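Local atomic coordinates of glutaredoxin-glutathione complex (Polygonaceae, PDB entry 5KQA), a protein that binds glutathione and probably catalyses glutathione-dependent thiol-disulfide exchange, as glutaredoxins of the thioredoxin fold do. Residues A[21-26]-A[78-83]; A[84-89]-A[98-103]. One frame throughout, in Å; residues are numbered along the deposited sequence.

Interaction 1 of 2, residues A[21-26]-A[78-83]. With GSH (glutathione), chain B.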
ATOM      1  N   GLU A  21       1.350  -7.724 -21.376  1.00 20.33           N
ATOM      2  CA  GLU A  21       1.849  -6.359 -21.474  1.00 26.94           C
ATOM      3  C   GLU A  21       1.136  -5.446 -20.473  1.00 25.87           C
ATOM      4  O   GLU A  21       1.747  -4.561 -19.883  1.00 22.79           O
ATOM      5  CB  GLU A  21       1.675  -5.831 -22.901  1.00 27.42           C
ATOM      6  CG  GLU A  21       1.654  -4.311 -23.021  1.00 36.60           C
ATOM      7  CD  GLU A  21       3.035  -3.688 -22.927  1.00 45.23           C
ATOM      8  OE1 GLU A  21       4.015  -4.425 -22.666  1.00 39.60           O
ATOM      9  OE2 GLU A  21       3.136  -2.455 -23.115  1.00 49.07           O
ATOM     10  N   GLN A  22      -0.161  -5.661 -20.280  1.00 25.62           N
ATOM     11  CA  GLN A  22      -0.915  -4.845 -19.336  1.00 27.37           C
ATOM     12  C   GLN A  22      -0.467  -5.101 -17.907  1.00 22.63           C
ATOM     13  O   GLN A  22      -0.358  -4.171 -17.101  1.00 18.05           O
ATOM     14  CB  GLN A  22      -2.411  -5.107 -19.472  1.00 27.27           C
ATOM     15  CG  GLN A  22      -3.044  -4.360 -20.628  1.00 25.84           C
ATOM     16  CD  GLN A  22      -4.478  -4.762 -20.847  1.00 45.91           C
ATOM     17  OE1 GLN A  22      -4.806  -5.951 -20.844  1.00 28.80           O
ATOM     18  NE2 GLN A  22      -5.352  -3.774 -21.029  1.00 42.88           N
ATOM     19  N   LEU A  23      -0.204  -6.362 -17.592  1.00 17.04           N
ATOM     20  CA  LEU A  23       0.268  -6.717 -16.254  1.00 22.62           C
ATOM     21  C   LEU A  23       1.645  -6.119 -16.009  1.00 19.62           C
ATOM     22  O   LEU A  23       1.917  -5.580 -14.941  1.00 13.98           O
ATOM     23  CB  LEU A  23       0.304  -8.238 -16.068  1.00 24.40           C
ATOM     24  CG  LEU A  23       0.287  -8.736 -14.617  1.00 40.55           C
ATOM     25  CD1 LEU A  23      -0.476 -10.052 -14.514  1.00 43.85           C
ATOM     26  CD2 LEU A  23       1.704  -8.892 -14.065  1.00 35.88           C
ATOM     27  N   LYS A  24       2.504  -6.207 -17.020  1.00 17.60           N
ATOM     28  CA  LYS A  24       3.848  -5.645 -16.952  1.00 21.99           C
ATOM     29  C   LYS A  24       3.828  -4.128 -16.719  1.00 19.53           C
ATOM     30  O   LYS A  24       4.545  -3.621 -15.864  1.00 15.04           O
ATOM     31  CB  LYS A  24       4.611  -5.973 -18.237  1.00 23.53           C
ATOM     32  CG  LYS A  24       6.010  -5.406 -18.287  1.00 23.27           C
ATOM     33  CD  LYS A  24       6.700  -5.773 -19.586  1.00 42.42           C
ATOM     34  CE  LYS A  24       7.292  -4.543 -20.253  1.00 38.84           C
ATOM     35  NZ  LYS A  24       8.104  -4.902 -21.449  1.00 68.19           N
ATOM     36  N   MET A  25       3.019  -3.419 -17.502  1.00 17.00           N
ATOM     37  CA  MET A  25       2.839  -1.974 -17.358  1.00 13.13           C
ATOM     38  C   MET A  25       2.269  -1.600 -15.989  1.00 11.52           C
ATOM     39  O   MET A  25       2.721  -0.652 -15.353  1.00 11.85           O
ATOM     40  CB  MET A  25       1.921  -1.446 -18.458  1.00 14.51           C
ATOM     41  CG  MET A  25       2.515  -1.503 -19.853  1.00 28.05           C
ATOM     42  SD  MET A  25       4.009  -0.498 -19.999  1.00 35.52           S
ATOM     43  CE  MET A  25       5.268  -1.740 -19.794  1.00 25.36           C
ATOM     44  N   ALA A  26       1.265  -2.345 -15.546  1.00 11.72           N
ATOM     45  CA  ALA A  26       0.685  -2.131 -14.223  1.00 15.22           C
ATOM     46  C   ALA A  26       1.713  -2.341 -13.094  1.00 11.21           C
ATOM     47  O   ALA A  26       1.746  -1.586 -12.125  1.00 11.69           O
ATOM     48  CB  ALA A  26      -0.515  -3.054 -14.030  1.00  7.68           C
ATOM     49  N   ILE A  78      -3.498  -3.562 -12.026  1.00  6.54           N
ATOM     50  CA  ILE A  78      -2.671  -3.266 -10.858  1.00  7.14           C
ATOM     51  C   ILE A  78      -2.907  -4.304  -9.747  1.00 10.19           C
ATOM     52  O   ILE A  78      -1.964  -4.764  -9.107  1.00  8.79           O
ATOM     53  CB  ILE A  78      -2.926  -1.856 -10.324  1.00 10.27           C
ATOM     54  CG1 ILE A  78      -2.571  -0.823 -11.403  1.00 10.79           C
ATOM     55  CG2 ILE A  78      -2.112  -1.616  -9.036  1.00  8.13           C
ATOM     56  CD1 ILE A  78      -3.064   0.588 -11.108  1.00 13.78           C
ATOM     57  N   GLN A  79      -4.158  -4.694  -9.531  1.00 12.11           N
ATOM     58  CA  GLN A  79      -4.433  -5.668  -8.481  1.00 13.13           C
ATOM     59  C   GLN A  79      -3.801  -7.020  -8.844  1.00 11.74           C
ATOM     60  O   GLN A  79      -3.288  -7.728  -7.979  1.00 10.88           O
ATOM     61  CB  GLN A  79      -5.941  -5.810  -8.242  1.00 15.59           C
ATOM     62  CG  GLN A  79      -6.271  -6.498  -6.913  1.00 26.76           C
ATOM     63  CD  GLN A  79      -7.692  -6.227  -6.431  1.00 39.95           C
ATOM     64  OE1 GLN A  79      -8.499  -5.624  -7.142  1.00 29.52           O
ATOM     65  NE2 GLN A  79      -8.002  -6.677  -5.214  1.00 29.73           N
ATOM     66  N   ALA A  80      -3.819  -7.361 -10.128  1.00 14.24           N
ATOM     67  CA  ALA A  80      -3.181  -8.583 -10.600  1.00 14.82           C
ATOM     68  C   ALA A  80      -1.665  -8.535 -10.413  1.00 10.92           C
ATOM     69  O   ALA A  80      -1.042  -9.534 -10.042  1.00  9.84           O
ATOM     70  CB  ALA A  80      -3.524  -8.836 -12.072  1.00 12.88           C
ATOM     71  N   ALA A  81      -1.067  -7.384 -10.692  1.00  7.64           N
ATOM     72  CA  ALA A  81       0.371  -7.215 -10.512  1.00 10.50           C
ATOM     73  C   ALA A  81       0.762  -7.314  -9.032  1.00  9.01           C
ATOM     74  O   ALA A  81       1.814  -7.863  -8.687  1.00  7.23           O
ATOM     75  CB  ALA A  81       0.822  -5.889 -11.099  1.00  8.78           C
ATOM     76  N   LEU A  82      -0.095  -6.798  -8.156  1.00  7.36           N
ATOM     77  CA  LEU A  82       0.201  -6.823  -6.722  1.00  6.55           C
ATOM     78  C   LEU A  82       0.108  -8.246  -6.193  1.00 12.15           C
ATOM     79  O   LEU A  82       0.838  -8.624  -5.275  1.00  9.49           O
ATOM     80  CB  LEU A  82      -0.749  -5.911  -5.945  1.00  8.60           C
ATOM     81  CG  LEU A  82      -0.591  -4.394  -6.105  1.00 10.07           C
ATOM     82  CD1 LEU A  82      -1.820  -3.682  -5.547  1.00  6.13           C
ATOM     83  CD2 LEU A  82       0.701  -3.842  -5.444  1.00  8.96           C
ATOM     84  N   LEU A  83      -0.793  -9.037  -6.776  1.00  9.67           N
ATOM     85  CA  LEU A  83      -0.883 -10.453  -6.440  1.00  7.76           C
ATOM     86  C   LEU A  83       0.404 -11.172  -6.842  1.00  7.62           C
ATOM     87  O   LEU A  83       0.990 -11.902  -6.056  1.00  8.70           O
ATOM     88  CB  LEU A  83      -2.088 -11.104  -7.128  1.00 12.68           C
ATOM     89  CG  LEU A  83      -2.222 -12.635  -6.997  1.00 14.78           C
ATOM     90  CD1 LEU A  83      -2.132 -13.111  -5.538  1.00 10.53           C
ATOM     91  CD2 LEU A  83      -3.525 -13.112  -7.627  1.00 11.69           C
TER
HETATM   92  N1  GSH B 201      -7.387  -9.262   6.581  1.00 27.82           N
HETATM   93  CA1 GSH B 201      -7.439  -8.283   5.544  1.00 24.36           C
HETATM   94  C1  GSH B 201      -6.879  -6.998   6.110  1.00 25.14           C
HETATM   95  O11 GSH B 201      -6.437  -6.104   5.338  1.00 15.02           O
HETATM   96  O12 GSH B 201      -6.841  -6.831   7.362  1.00 25.97           O
HETATM   97  CB1 GSH B 201      -8.866  -8.106   5.042  1.00 20.28           C
HETATM   98  CG1 GSH B 201      -8.939  -7.014   3.980  1.00 22.92           C
HETATM   99  CD1 GSH B 201     -10.142  -7.193   3.056  1.00 27.70           C
HETATM  100  OE1 GSH B 201     -10.934  -8.099   3.241  1.00 32.31           O
HETATM  101  N2  GSH B 201     -10.345  -6.298   1.963  1.00 20.62           N
HETATM  102  CA2 GSH B 201     -11.454  -6.444   1.074  1.00 29.31           C
HETATM  103  C2  GSH B 201     -11.027  -6.898  -0.300  1.00 31.35           C
HETATM  104  O2  GSH B 201      -9.976  -6.522  -0.796  1.00 24.17           O
HETATM  105  CB2 GSH B 201     -12.113  -5.112   0.798  1.00 32.36           C
HETATM  106  SG2 GSH B 201     -13.188  -4.622   2.118  1.00 36.56           S
HETATM  107  N3  GSH B 201     -11.900  -7.736  -1.041  1.00 29.92           N
HETATM  108  CA3 GSH B 201     -11.532  -8.136  -2.356  1.00 28.23           C
HETATM  109  C3  GSH B 201     -11.462  -6.894  -3.243  1.00 35.85           C
HETATM  110  O31 GSH B 201     -10.651  -6.844  -4.204  1.00 46.17           O
HETATM  111  O32 GSH B 201     -12.207  -5.893  -3.031  1.00 29.58           O
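Ala26 sets its CB against the backbone of Ile78, 3.6 Å from Ile78 N, and its methyl also touches Ile78 CG1. Because Ala26 offers only a methyl and the CB of Ile78 points away, the two helices come close, the CA atoms of Ala26 and Ile78 lying 4.9 Å apart. Ala81 makes the matching approach from the other helix: its CB lies 4.0 Å from Leu23 O and reaches the Ala26 methyl as well, so that small side chains rest on backbone in both directions. Leu23 supplies the larger group. Its CG stands anti to the backbone N (chi1 -159°), and from that branch point CD1 reaches Ala80 CB at 4.1 Å while CD2 lies over Ala81. No hydrogen bond joins the segments; the contact is apolar packing.

In the thioredoxin fold of glutaredoxins, helices flank a central mixed sheet, and here the N-terminal helix 20-35 is laid across helix 75-86, the segment axes 8.2 Å apart and crossing at -77°. Leu82 turns to Asn93 and Phe95 of the sheet, while Ile78 extends to Leu69 and Lys29.

The CB of Gln79 points away from helix 20-35, and its extended chain carries the amide into the glutathione pocket. There NE2 donates to O31 of the glutathione glycyl carboxylate, a bond of 2.8 Å with an N-H...O angle of 162°. Both ends of this amide are engaged: NE2 also donates to Arg89 O, and OE1 accepts from Lys44 NZ, which fixes which way the amide is turned. Lys44 NZ bonds glutathione too, making it both a ligand contact and a partner that positions Gln79.

Interaction 2 of 2, residues A[84-89]-A[98-103]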
ATOM      1  N   GLN A  84       0.834 -10.975  -8.079  1.00  7.55           N
ATOM      2  CA  GLN A  84       2.077 -11.573  -8.539  1.00  6.75           C
ATOM      3  C   GLN A  84       3.258 -11.171  -7.648  1.00  9.87           C
ATOM      4  O   GLN A  84       4.098 -11.990  -7.289  1.00  9.46           O
ATOM      5  CB  GLN A  84       2.351 -11.172  -9.986  1.00 10.26           C
ATOM      6  CG  GLN A  84       3.727 -11.592 -10.489  1.00 22.47           C
ATOM      7  CD  GLN A  84       4.066 -10.967 -11.822  1.00 32.53           C
ATOM      8  OE1 GLN A  84       4.943 -10.097 -11.917  1.00 27.16           O
ATOM      9  NE2 GLN A  84       3.372 -11.402 -12.864  1.00 23.48           N
ATOM     10  N   TRP A  85       3.293  -9.901  -7.281  1.00 12.70           N
ATOM     11  CA  TRP A  85       4.397  -9.321  -6.530  1.00  9.43           C
ATOM     12  C   TRP A  85       4.396  -9.685  -5.042  1.00  8.02           C
ATOM     13  O   TRP A  85       5.466  -9.920  -4.455  1.00 10.74           O
ATOM     14  CB  TRP A  85       4.335  -7.811  -6.703  1.00 11.04           C
ATOM     15  CG  TRP A  85       5.462  -6.986  -6.172  1.00 15.57           C
ATOM     16  CD1 TRP A  85       6.672  -7.414  -5.714  1.00 11.11           C
ATOM     17  CD2 TRP A  85       5.470  -5.557  -6.069  1.00 10.12           C
ATOM     18  NE1 TRP A  85       7.432  -6.335  -5.318  1.00 13.50           N
ATOM     19  CE2 TRP A  85       6.715  -5.186  -5.523  1.00 11.85           C
ATOM     20  CE3 TRP A  85       4.530  -4.560  -6.367  1.00 11.38           C
ATOM     21  CZ2 TRP A  85       7.059  -3.858  -5.289  1.00 11.69           C
ATOM     22  CZ3 TRP A  85       4.868  -3.240  -6.124  1.00  7.91           C
ATOM     23  CH2 TRP A  85       6.125  -2.902  -5.587  1.00  9.48           C
ATOM     24  N   THR A  86       3.212  -9.725  -4.428  1.00 10.65           N
ATOM     25  CA  THR A  86       3.115  -9.879  -2.964  1.00 11.89           C
ATOM     26  C   THR A  86       2.329 -11.111  -2.462  1.00 12.23           C
ATOM     27  O   THR A  86       2.300 -11.374  -1.260  1.00  9.35           O
ATOM     28  CB  THR A  86       2.449  -8.639  -2.309  1.00 11.47           C
ATOM     29  OG1 THR A  86       1.061  -8.610  -2.649  1.00  8.69           O
ATOM     30  CG2 THR A  86       3.123  -7.314  -2.739  1.00 10.61           C
ATOM     31  N   GLY A  87       1.661 -11.830  -3.358  1.00  7.65           N
ATOM     32  CA  GLY A  87       0.852 -12.976  -2.958  1.00  8.36           C
ATOM     33  C   GLY A  87      -0.462 -12.610  -2.294  1.00 10.47           C
ATOM     34  O   GLY A  87      -1.260 -13.472  -1.909  1.00 11.60           O
ATOM     35  N   GLN A  88      -0.693 -11.311  -2.177  1.00 13.11           N
ATOM     36  CA  GLN A  88      -1.882 -10.785  -1.529  1.00 19.17           C
ATOM     37  C   GLN A  88      -2.969 -10.475  -2.570  1.00 10.38           C
ATOM     38  O   GLN A  88      -2.668  -9.991  -3.660  1.00 12.59           O
ATOM     39  CB  GLN A  88      -1.491  -9.542  -0.725  1.00 18.41           C
ATOM     40  CG  GLN A  88      -2.606  -8.824  -0.023  1.00 17.48           C
ATOM     41  CD  GLN A  88      -2.079  -7.681   0.829  1.00  8.79           C
ATOM     42  OE1 GLN A  88      -0.926  -7.702   1.273  1.00 10.93           O
ATOM     43  NE2 GLN A  88      -2.919  -6.695   1.075  1.00 10.91           N
ATOM     44  N   ARG A  89      -4.223 -10.769  -2.243  1.00 10.16           N
ATOM     45  CA  ARG A  89      -5.334 -10.593  -3.185  1.00 16.62           C
ATOM     46  C   ARG A  89      -6.215  -9.388  -2.863  1.00 20.75           C
ATOM     47  O   ARG A  89      -7.017  -8.949  -3.692  1.00 22.72           O
ATOM     48  CB  ARG A  89      -6.206 -11.853  -3.214  1.00 19.19           C
ATOM     49  CG  ARG A  89      -5.429 -13.105  -3.546  1.00 24.66           C
ATOM     50  CD  ARG A  89      -6.311 -14.331  -3.614  1.00 32.13           C
ATOM     51  NE  ARG A  89      -5.551 -15.476  -4.106  1.00 27.53           N
ATOM     52  CZ  ARG A  89      -5.417 -15.770  -5.394  1.00 24.02           C
ATOM     53  NH1 ARG A  89      -5.998 -15.007  -6.312  1.00 29.51           N
ATOM     54  NH2 ARG A  89      -4.716 -16.828  -5.765  1.00 26.04           N
ATOM     55  N   GLY A  98       9.685   1.032   0.516  1.00  6.85           N
ATOM     56  CA  GLY A  98       9.946   0.133  -0.590  1.00  8.93           C
ATOM     57  C   GLY A  98       9.627  -1.314  -0.267  1.00 13.89           C
ATOM     58  O   GLY A  98       9.721  -2.188  -1.123  1.00 13.96           O
ATOM     59  N   LYS A  99       9.228  -1.575   0.970  1.00 10.69           N
ATOM     60  CA  LYS A  99       9.014  -2.951   1.390  1.00 15.30           C
ATOM     61  C   LYS A  99       7.540  -3.239   1.636  1.00  8.79           C
ATOM     62  O   LYS A  99       6.801  -2.385   2.134  1.00 10.19           O
ATOM     63  CB  LYS A  99       9.838  -3.250   2.640  1.00 11.87           C
ATOM     64  CG  LYS A  99      11.337  -3.100   2.416  1.00 19.33           C
ATOM     65  CD  LYS A  99      12.094  -4.297   2.934  1.00 17.91           C
ATOM     66  CE  LYS A  99      13.593  -4.073   2.861  1.00 25.22           C
ATOM     67  NZ  LYS A  99      14.076  -4.057   1.463  1.00 25.26           N
ATOM     68  N   HIS A 100       7.124  -4.449   1.282  1.00  8.87           N
ATOM     69  CA  HIS A 100       5.736  -4.868   1.437  1.00 11.44           C
ATOM     70  C   HIS A 100       5.380  -5.155   2.886  1.00 13.64           C
ATOM     71  O   HIS A 100       6.032  -5.963   3.539  1.00 11.81           O
ATOM     72  CB  HIS A 100       5.444  -6.121   0.599  1.00 10.57           C
ATOM     73  CG  HIS A 100       4.049  -6.642   0.779  1.00 13.03           C
ATOM     74  ND1 HIS A 100       3.773  -7.882   1.319  1.00 10.52           N
ATOM     75  CD2 HIS A 100       2.845  -6.079   0.507  1.00 10.97           C
ATOM     76  CE1 HIS A 100       2.465  -8.062   1.366  1.00 13.52           C
ATOM     77  NE2 HIS A 100       1.879  -6.981   0.878  1.00 12.86           N
ATOM     78  N   ILE A 101       4.325  -4.507   3.374  1.00  9.92           N
ATOM     79  CA  ILE A 101       3.864  -4.716   4.735  1.00 11.34           C
ATOM     80  C   ILE A 101       2.706  -5.712   4.765  1.00 13.07           C
ATOM     81  O   ILE A 101       2.720  -6.648   5.535  1.00 10.15           O
ATOM     82  CB  ILE A 101       3.409  -3.384   5.393  1.00 14.05           C
ATOM     83  CG1 ILE A 101       4.552  -2.372   5.386  1.00  9.17           C
ATOM     84  CG2 ILE A 101       2.926  -3.636   6.815  1.00 12.79           C
ATOM     85  CD1 ILE A 101       5.708  -2.774   6.278  1.00 17.92           C
ATOM     86  N   GLY A 102       1.700  -5.500   3.923  1.00 14.05           N
ATOM     87  CA  GLY A 102       0.528  -6.353   3.933  1.00 14.49           C
ATOM     88  C   GLY A 102      -0.758  -5.565   4.088  1.00 10.62           C
ATOM     89  O   GLY A 102      -0.840  -4.423   3.662  1.00 13.49           O
ATOM     90  N   GLY A 103      -1.763  -6.177   4.707  1.00  8.52           N
ATOM     91  CA  GLY A 103      -3.057  -5.542   4.866  1.00 12.27           C
ATOM     92  C   GLY A 103      -3.223  -4.817   6.188  1.00 12.99           C
ATOM     93  O   GLY A 103      -2.246  -4.499   6.869  1.00 10.53           O
TER
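The first torsions of Thr86 and His100 bring the methyl-bearing carbon over the ring: chi1 of 70° in Thr86 sets OG1 between the backbone N and the carbonyl carbon and leaves CG2 beside the N, while His100 holds CG anti to its own N (chi1 177°). The two side chains then cross at about a right angle. Thr86 CB sits over the centre of the imidazole, 3.6 Å from the ring centroid, in a CH-pi contact, and CG2 leans over the same face to 3.5 Å from His100 CD2. On the opposite face Gly102 N lies 3.4 Å above the plane, offset toward the rim, so the ring is held between a threonine and its own strand.

Gln88 meets the ring at its edge. His100 NE2 donates to Gln88 OE1 over 2.9 Å, with the acceptor in the ring plane but the N-H...O angle bent to 142°; the donor is tilted from the carbonyl plane. An alanine in place of His100 would probably leave Gln88 OE1 without this donor and open a gap beneath Thr86. OE1 also comes to 3.3 Å from Gly102 CA, a close fit beside a glycine whose backbone angles themselves call for glycine. The other end of the amide, NE2, donates to Thr90 O and lies near Gly103, which touches glutathione.

Thr86 OG1 accepts a longer bond, 3.3 Å, from Gln88 N, forming an ST turn around Gly87, whose positive phi ends the helix; its stronger partner is Leu82 O, one turn back. Helix 75-86 thus ends against the outermost strand 99-102, which pairs with strand 93-96 through a classic beta bulge at Ile101 and Gly102 opposite Val94. Phe95 of strand 93-96 meets both Trp85 and His100, and Gly103 is the N-cap of helix 104-112.

Overall arrangement
Helix 75-86 serves both contacts, an example of one secondary-structure element packing in two directions. Interaction 1 closes before interaction 2 opens along the chain, and their centres lie about 13 Å apart. The first places helix 20-35 against the body of this helix; the second joins its C-terminal end and the following turn to edge strand 99-102 of the four-stranded mixed sheet. They meet where Leu83 packs on Gln88 and Arg89 and where Leu23 packs on Gln84. Each also holds one residue of the glutathione pocket, Gln79 in interaction 1 and Gly103 in interaction 2, so the helix and the turn after it each lie next to a pocket residue.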